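Peroxiredoxin (Akkermansia muciniphila, PDB 6KHX) reduces peroxides as a typical 2-Cys peroxiredoxin, a thiol peroxidase whose subunits pair into dimers and assemble into a ten-subunit particle. Local coordinates at the interface of chains A and B and the interface of chains A and C. Residues are numbered along the deposited sequence; one frame, centred on the assembly and turned at random. Chains: chain A/B/C, Peroxiredoxin.

Contact 1: the interface of chains A and B. Residues chain A 48, 51-52, 55-56, 160-163; chain B 184-186.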
# COMPACT_ATOMS: atom_id res chain seq x y z
N VAL A 48 -12.42 -28.77 38.07
CA VAL A 48 -11.78 -29.93 37.45
C VAL A 48 -10.25 -29.84 37.57
O VAL A 48 -9.57 -30.86 37.72
CB VAL A 48 -12.22 -30.09 35.98
CG1 VAL A 48 -11.50 -31.27 35.33
CG2 VAL A 48 -13.72 -30.30 35.90
N THR A 51 -8.47 -31.61 40.46
CA THR A 51 -8.50 -33.06 40.31
C THR A 51 -7.50 -33.53 39.27
O THR A 51 -6.82 -34.54 39.47
CB THR A 51 -9.91 -33.55 39.96
OG1 THR A 51 -10.17 -33.38 38.56
CG2 THR A 51 -10.94 -32.79 40.77
N GLU A 52 -7.37 -32.81 38.16
CA GLU A 52 -6.37 -33.21 37.17
C GLU A 52 -4.95 -33.08 37.72
O GLU A 52 -4.13 -33.99 37.54
CB GLU A 52 -6.55 -32.40 35.88
CG GLU A 52 -7.91 -32.57 35.24
CD GLU A 52 -7.99 -31.92 33.88
OE1 GLU A 52 -8.14 -32.66 32.88
OE2 GLU A 52 -7.90 -30.68 33.81
N GLY A 55 -4.41 -35.83 40.38
CA GLY A 55 -4.30 -37.14 39.76
C GLY A 55 -2.96 -37.33 39.08
O GLY A 55 -2.38 -38.42 39.13
N PHE A 56 -2.45 -36.28 38.43
CA PHE A 56 -1.10 -36.37 37.87
C PHE A 56 -0.07 -36.58 38.96
O PHE A 56 0.90 -37.32 38.76
CB PHE A 56 -0.77 -35.13 37.05
CG PHE A 56 -1.04 -35.29 35.59
CD1 PHE A 56 -0.23 -36.11 34.81
CD2 PHE A 56 -2.10 -34.63 34.98
CE1 PHE A 56 -0.48 -36.28 33.47
CE2 PHE A 56 -2.35 -34.80 33.63
CZ PHE A 56 -1.54 -35.62 32.87
N GLY A 160 -12.76 -33.23 32.21
CA GLY A 160 -11.46 -33.63 32.70
C GLY A 160 -10.80 -34.68 31.82
O GLY A 160 -11.45 -35.43 31.09
N ARG A 161 -9.47 -34.74 31.91
CA ARG A 161 -8.69 -35.61 31.06
C ARG A 161 -8.52 -36.98 31.71
O ARG A 161 -9.09 -37.27 32.77
CB ARG A 161 -7.35 -34.95 30.73
CG ARG A 161 -7.50 -33.83 29.72
CD ARG A 161 -6.38 -32.83 29.76
NE ARG A 161 -6.51 -31.92 30.90
CZ ARG A 161 -5.81 -30.79 31.03
NH1 ARG A 161 -4.96 -30.42 30.08
NH2 ARG A 161 -5.98 -30.03 32.10
N SER A 162 -7.73 -37.85 31.09
CA SER A 162 -7.56 -39.23 31.55
C SER A 162 -6.08 -39.56 31.59
O SER A 162 -5.39 -39.45 30.57
CB SER A 162 -8.32 -40.20 30.63
OG SER A 162 -7.74 -41.49 30.65
N ILE A 163 -5.60 -39.97 32.76
CA ILE A 163 -4.20 -40.36 32.91
C ILE A 163 -3.91 -41.62 32.10
O ILE A 163 -2.83 -41.77 31.50
CB ILE A 163 -3.87 -40.57 34.40
CG1 ILE A 163 -4.03 -39.27 35.18
CG2 ILE A 163 -2.47 -41.12 34.55
CD1 ILE A 163 -2.88 -38.32 35.04
N PRO B 184 -14.44 -34.79 36.66
CA PRO B 184 -13.04 -34.67 37.08
C PRO B 184 -12.15 -35.62 36.29
O PRO B 184 -12.61 -36.39 35.44
CB PRO B 184 -13.09 -35.05 38.56
CG PRO B 184 -14.23 -36.00 38.64
CD PRO B 184 -15.25 -35.53 37.65
N LEU B 185 -10.86 -35.58 36.62
CA LEU B 185 -9.87 -36.40 35.94
C LEU B 185 -10.21 -37.88 36.07
O LEU B 185 -10.57 -38.37 37.15
CB LEU B 185 -8.49 -36.13 36.53
CG LEU B 185 -7.33 -36.93 35.93
CD1 LEU B 185 -6.86 -36.31 34.64
CD2 LEU B 185 -6.21 -36.99 36.93
N GLY B 186 -10.12 -38.60 34.96
CA GLY B 186 -10.35 -40.03 34.93
C GLY B 186 -11.79 -40.45 35.15
O GLY B 186 -12.04 -41.64 35.36
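Helix 48-58 of chain A, along most of its length, together with the 160-162 loop and the start of helix 163-179, receives the chain B loop at 184-186. In this AhpC/TSA-family protein the peroxidatic cysteine directly follows A:Val48 in a VCP motif, and the presumed resolving cysteine directly precedes B:Pro184. The loop is pinned at two points. B:Leu185 N donates to the A:Thr51 hydroxyl OG1 (3.0 Å), which itself donates to A:Val48 O (2.7 Å) on a lone pair in the carbonyl plane. A:Thr51 OG1 thus relays between helix backbone and visiting loop, while the B:Pro184 ring packs against its CB. B:Gly186 N then binds A:Arg161 O at 2.8 Å, nearly along the C=O axis. Between these bonds B:Leu185, with CG anti to its backbone N (chi1 180°), drives its isobutyl group into chain A. Its CD2 branch lies 3.4 Å from A:Gly55 CA, where no side chain intervenes, and 3.6 Å from A:Ile163 CG1; its CB rests on A:Glu52 CA. Behind this pocket A:Arg161 grips the A:Glu52 carboxylate side-on, NE to OE1 and NH2 to OE2 (both 2.7 Å). The guanidinium meets the carboxylate from above its plane, and A:Arg161 N reaches OE1 from the opposite face, fastening the 160-162 loop to the helix. The site docks the resolving-cysteine segment beside the partner's active-site helix, probably steadying its folded form within the dimer.

Contact 2: the interface of chains A and C. Residues chain A 45, 80, 82-83; chain C 45, 83.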
# COMPACT_ATOMS: atom_id res chain seq x y z
N PHE A 45 -7.60 -22.59 41.68
CA PHE A 45 -8.67 -22.53 42.68
C PHE A 45 -10.04 -22.82 42.08
O PHE A 45 -11.06 -22.30 42.55
CB PHE A 45 -8.70 -21.17 43.38
CG PHE A 45 -7.42 -20.82 44.07
CD1 PHE A 45 -7.11 -21.36 45.30
CD2 PHE A 45 -6.52 -19.95 43.47
CE1 PHE A 45 -5.92 -21.04 45.94
CE2 PHE A 45 -5.33 -19.62 44.10
CZ PHE A 45 -5.02 -20.17 45.33
N SER A 80 -0.03 -17.35 42.67
CA SER A 80 -1.28 -18.09 42.80
C SER A 80 -1.02 -19.59 42.84
O SER A 80 -1.63 -20.31 43.64
CB SER A 80 -2.24 -17.74 41.67
OG SER A 80 -2.69 -16.41 41.82
N TRP A 82 1.70 -21.02 43.95
CA TRP A 82 2.30 -21.29 45.25
C TRP A 82 1.24 -21.31 46.35
O TRP A 82 1.22 -22.22 47.19
CB TRP A 82 3.39 -20.25 45.54
CG TRP A 82 3.83 -20.23 46.98
CD1 TRP A 82 4.77 -21.03 47.55
CD2 TRP A 82 3.36 -19.35 48.01
NE1 TRP A 82 4.91 -20.72 48.88
CE2 TRP A 82 4.05 -19.69 49.19
CE3 TRP A 82 2.42 -18.32 48.05
CZ2 TRP A 82 3.83 -19.03 50.40
CZ3 TRP A 82 2.20 -17.66 49.26
CH2 TRP A 82 2.91 -18.03 50.42
N ALA A 83 0.34 -20.32 46.36
CA ALA A 83 -0.75 -20.33 47.33
C ALA A 83 -1.61 -21.57 47.17
O ALA A 83 -2.13 -22.09 48.16
CB ALA A 83 -1.61 -19.07 47.18
N PHE C 45 -1.29 -12.42 46.52
CA PHE C 45 -0.43 -13.22 47.39
C PHE C 45 1.00 -12.71 47.44
O PHE C 45 1.94 -13.49 47.61
CB PHE C 45 -0.44 -14.70 46.97
CG PHE C 45 -1.80 -15.33 46.96
CD1 PHE C 45 -2.42 -15.70 48.15
CD2 PHE C 45 -2.44 -15.60 45.76
CE1 PHE C 45 -3.67 -16.30 48.15
CE2 PHE C 45 -3.69 -16.21 45.75
CZ PHE C 45 -4.30 -16.56 46.95
N ALA C 83 -9.77 -16.63 46.77
CA ALA C 83 -8.90 -17.36 47.69
C ALA C 83 -8.16 -16.41 48.61
O ALA C 83 -7.93 -16.73 49.78
CB ALA C 83 -7.92 -18.24 46.90
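A:Phe45 and C:Phe45, which meet across the contact, both sit in a loop with left-handed helical backbone torsions (phi 66°, psi 31° in chain A), whereas A:Ala83 and C:Ala83 lie in helix 78-85 of their chains. The phenylalanine belongs to the peroxiredoxin active-site loop, a few residues before the VCP motif of the peroxidatic cysteine, and the two-fold interface is of the kind that joins dimers into decamers in typical 2-Cys peroxiredoxins. Each phenyl ring offers a face to the alanine of the other subunit. C:Ala83 CB stands over the centre of the A:Phe45 ring, 3.6 Å from CE1, and A:Ala83 CB stands likewise over the C:Phe45 ring at 3.6 Å from its CE1, so that two CH-pi contacts are exchanged; no nitrogen or oxygen of one chain comes close enough to bond to the other here. In both phenylalanines CG is anti to the carbonyl carbon (chi1 -58°), which sends the ring out toward the neighbour. The rings reach each other tip to tip, CZ to CZ at 4.0 Å, in roughly parallel but stepped planes, without overlapping as a stack. The C:Ala83 methyl, besides covering A:Phe45, lies in plane at the edge of its own chain's C:Phe45 ring, knitting the four groups into one cluster. A:Ser80, one helical turn before A:Ala83, flanks the C:Phe45 ring, with its CA 4.0 Å from CD2. A:Trp82, the residue just before A:Ala83, holds its indole more loosely near the C:Phe45 backbone, CZ3 standing 4.5 Å from C:Phe45 O.

The centres of contact 1 and contact 2 lie about 20 Å apart, and they share no residue. Chain A takes part in both, with different partners: contact 1 lies within the A-B pair, while contact 2 joins that pair to the next through chain C. They are nevertheless close in sequence, since the loop carrying A:Phe45 runs into helix 48-58, which holds A:Thr51 and A:Glu52, with the peroxidatic cysteine on the stretch between. Packing between dimers could therefore brace the active-site loop from one end while the partner's carboxy-terminal segment holds the helix, plausibly coupling decamer assembly to catalysis.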